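Local coordinates for protein alanine dehydrogenase (Archaeoglobus fulgidus, PDB 1OMO) that catalyses the NAD(+)-dependent oxidative deamination of L-alanine to pyruvate and the reverse reductive amination, working as a homodimer, at residues K235-L241 / D263-I268. Numbering follows the deposited sequence.
Sequences KIVVDDL and DVHATI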
loop_
_atom_site.group_PDB
_atom_site.type_symbol
_atom_site.label_atom_id
_atom_site.label_comp_id
_atom_site.label_asym_id
_atom_site.label_seq_id
_atom_site.Cartn_x
_atom_site.Cartn_y
_atom_site.Cartn_z
ATOM N N LYS A 235 -9.482 -31.896 5.004
ATOM C CA LYS A 235 -10.433 -30.836 4.756
ATOM C C LYS A 235 -9.576 -29.564 4.997
ATOM O O LYS A 235 -9.168 -29.245 6.134
ATOM C CB LYS A 235 -11.593 -30.907 5.745
ATOM C CG LYS A 235 -12.516 -29.709 5.664
ATOM C CD LYS A 235 -13.740 -29.870 6.580
ATOM C CE LYS A 235 -14.745 -30.889 6.024
ATOM N NZ LYS A 235 -15.817 -31.281 7.012
ATOM N N ILE A 236 -9.271 -28.867 3.917
ATOM C CA ILE A 236 -8.434 -27.675 3.992
ATOM C C ILE A 236 -9.270 -26.404 4.161
ATOM O O ILE A 236 -10.182 -26.138 3.403
ATOM C CB ILE A 236 -7.582 -27.544 2.706
ATOM C CG1 ILE A 236 -6.836 -28.852 2.431
ATOM C CG2 ILE A 236 -6.566 -26.387 2.846
ATOM C CD1 ILE A 236 -6.174 -28.880 1.043
ATOM N N VAL A 237 -8.957 -25.627 5.175
ATOM C CA VAL A 237 -9.678 -24.391 5.389
ATOM C C VAL A 237 -8.653 -23.256 5.322
ATOM O O VAL A 237 -7.772 -23.139 6.187
ATOM C CB VAL A 237 -10.429 -24.413 6.756
ATOM C CG1 VAL A 237 -11.101 -23.038 7.064
ATOM C CG2 VAL A 237 -11.534 -25.470 6.678
ATOM N N VAL A 238 -8.766 -22.419 4.294
ATOM C CA VAL A 238 -7.813 -21.345 4.171
ATOM C C VAL A 238 -8.260 -20.017 4.787
ATOM O O VAL A 238 -9.384 -19.817 5.229
ATOM C CB VAL A 238 -7.393 -21.074 2.693
ATOM C CG1 VAL A 238 -7.040 -22.368 1.983
ATOM C CG2 VAL A 238 -8.495 -20.336 1.964
ATOM N N ASP A 239 -7.288 -19.126 4.792
ATOM C CA ASP A 239 -7.329 -17.766 5.261
ATOM C C ASP A 239 -8.093 -16.925 4.250
ATOM O O ASP A 239 -9.088 -16.264 4.522
ATOM C CB ASP A 239 -5.901 -17.235 5.230
ATOM C CG ASP A 239 -5.569 -16.598 6.460
ATOM O OD1 ASP A 239 -4.442 -16.127 6.607
ATOM O OD2 ASP A 239 -6.485 -16.586 7.309
ATOM N N ASP A 240 -7.519 -16.927 3.065
ATOM C CA ASP A 240 -8.000 -16.172 1.956
ATOM C C ASP A 240 -7.631 -17.073 0.833
ATOM O O ASP A 240 -6.479 -17.479 0.711
ATOM C CB ASP A 240 -7.208 -14.883 1.870
ATOM C CG ASP A 240 -7.525 -14.110 0.635
ATOM O OD1 ASP A 240 -8.426 -13.258 0.700
ATOM O OD2 ASP A 240 -6.900 -14.370 -0.419
ATOM N N LEU A 241 -8.594 -17.423 0.016
ATOM C CA LEU A 241 -8.296 -18.325 -1.066
ATOM C C LEU A 241 -7.120 -17.877 -1.942
ATOM O O LEU A 241 -6.165 -18.644 -2.142
ATOM C CB LEU A 241 -9.540 -18.550 -1.924
ATOM C CG LEU A 241 -9.283 -19.495 -3.097
ATOM C CD1 LEU A 241 -8.690 -20.816 -2.605
ATOM C CD2 LEU A 241 -10.600 -19.718 -3.855
ATOM N N ASP A 263 -10.387 -28.833 -3.982
ATOM C CA ASP A 263 -9.753 -29.424 -2.835
ATOM C C ASP A 263 -9.744 -28.484 -1.632
ATOM O O ASP A 263 -9.325 -28.869 -0.533
ATOM C CB ASP A 263 -8.334 -29.858 -3.195
ATOM C CG ASP A 263 -8.319 -30.961 -4.247
ATOM O OD1 ASP A 263 -8.062 -30.665 -5.431
ATOM O OD2 ASP A 263 -8.588 -32.128 -3.881
ATOM N N VAL A 264 -10.183 -27.252 -1.820
ATOM C CA VAL A 264 -10.224 -26.345 -0.684
ATOM C C VAL A 264 -11.676 -26.336 -0.251
ATOM O O VAL A 264 -12.576 -26.042 -1.043
ATOM C CB VAL A 264 -9.775 -24.907 -1.032
ATOM C CG1 VAL A 264 -10.014 -24.000 0.155
ATOM C CG2 VAL A 264 -8.304 -24.886 -1.365
ATOM N N HIS A 265 -11.896 -26.668 1.011
ATOM C CA HIS A 265 -13.246 -26.747 1.530
ATOM C C HIS A 265 -13.956 -25.417 1.834
ATOM O O HIS A 265 -15.140 -25.247 1.518
ATOM C CB HIS A 265 -13.256 -27.627 2.786
ATOM C CG HIS A 265 -14.599 -27.732 3.429
ATOM N ND1 HIS A 265 -14.801 -27.516 4.779
ATOM C CD2 HIS A 265 -15.821 -27.970 2.901
ATOM C CE1 HIS A 265 -16.088 -27.610 5.047
ATOM N NE2 HIS A 265 -16.730 -27.883 3.925
ATOM N N ALA A 266 -13.246 -24.489 2.457
ATOM C CA ALA A 266 -13.861 -23.225 2.817
ATOM C C ALA A 266 -12.792 -22.262 3.295
ATOM O O ALA A 266 -11.641 -22.646 3.398
ATOM C CB ALA A 266 -14.862 -23.486 3.949
ATOM N N THR A 267 -13.170 -21.020 3.569
ATOM C CA THR A 267 -12.252 -20.042 4.151
ATOM C C THR A 267 -12.685 -20.098 5.621
ATOM O O THR A 267 -13.779 -20.554 5.935
ATOM C CB THR A 267 -12.487 -18.599 3.650
ATOM O OG1 THR A 267 -13.799 -18.171 4.038
ATOM C CG2 THR A 267 -12.366 -18.511 2.128
ATOM N N ILE A 268 -11.846 -19.650 6.534
ATOM C CA ILE A 268 -12.210 -19.702 7.944
ATOM C C ILE A 268 -13.412 -18.790 8.260
ATOM O O ILE A 268 -14.192 -19.086 9.166
ATOM C CB ILE A 268 -10.978 -19.349 8.823
ATOM C CG1 ILE A 268 -11.293 -19.577 10.297
ATOM C CG2 ILE A 268 -10.542 -17.915 8.552
ATOM C CD1 ILE A 268 -11.879 -20.911 10.574
HETATM O O HOH W 1 -10.278 -29.778 1.688
#
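V237 pairs with A266 and V238 with T267 in parallel register, the two short strands crossing at -33° with their axes 4.7 Å apart. V238 is held at both backbone ends: its N donates to A266 O (3.0 Å), and its O receives I268 N at 2.8 Å, nearly in line with the carbonyl. Nearer the strand starts, H265 N reaches I236 O (3.0 Å), while a water links I236 N to D263 O. K235 CE lies over one face of the H265 ring in a CH-pi contact, 3.8 Å from the centroid, while CG and CD run past the rim; A266 CB lies toward the rim on the opposite face. The bend at chi3 (-73°), about CG-CD, brings CE over the ring, and NZ continues to E284 and G278 O. On the sheet face shared by V237 and A266, V237 CG1, anti to its backbone N (chi1 175°), packs against I268 CB (4.1 Å). V238, on the sheet face it shares with T267, sets CG1 against V264 CG1 at 3.9 Å, roughly perpendicular. T267 N-caps the helix that follows. D239, its OD1 held by the T291 and G292 amides, lies beside bound NAD. Strand 264-267 forms one edge of the Rossmann-fold parallel sheet, joined to strand 234-238 by a helix-containing crossover, probably right-handed as is usual for beta-alpha-beta units.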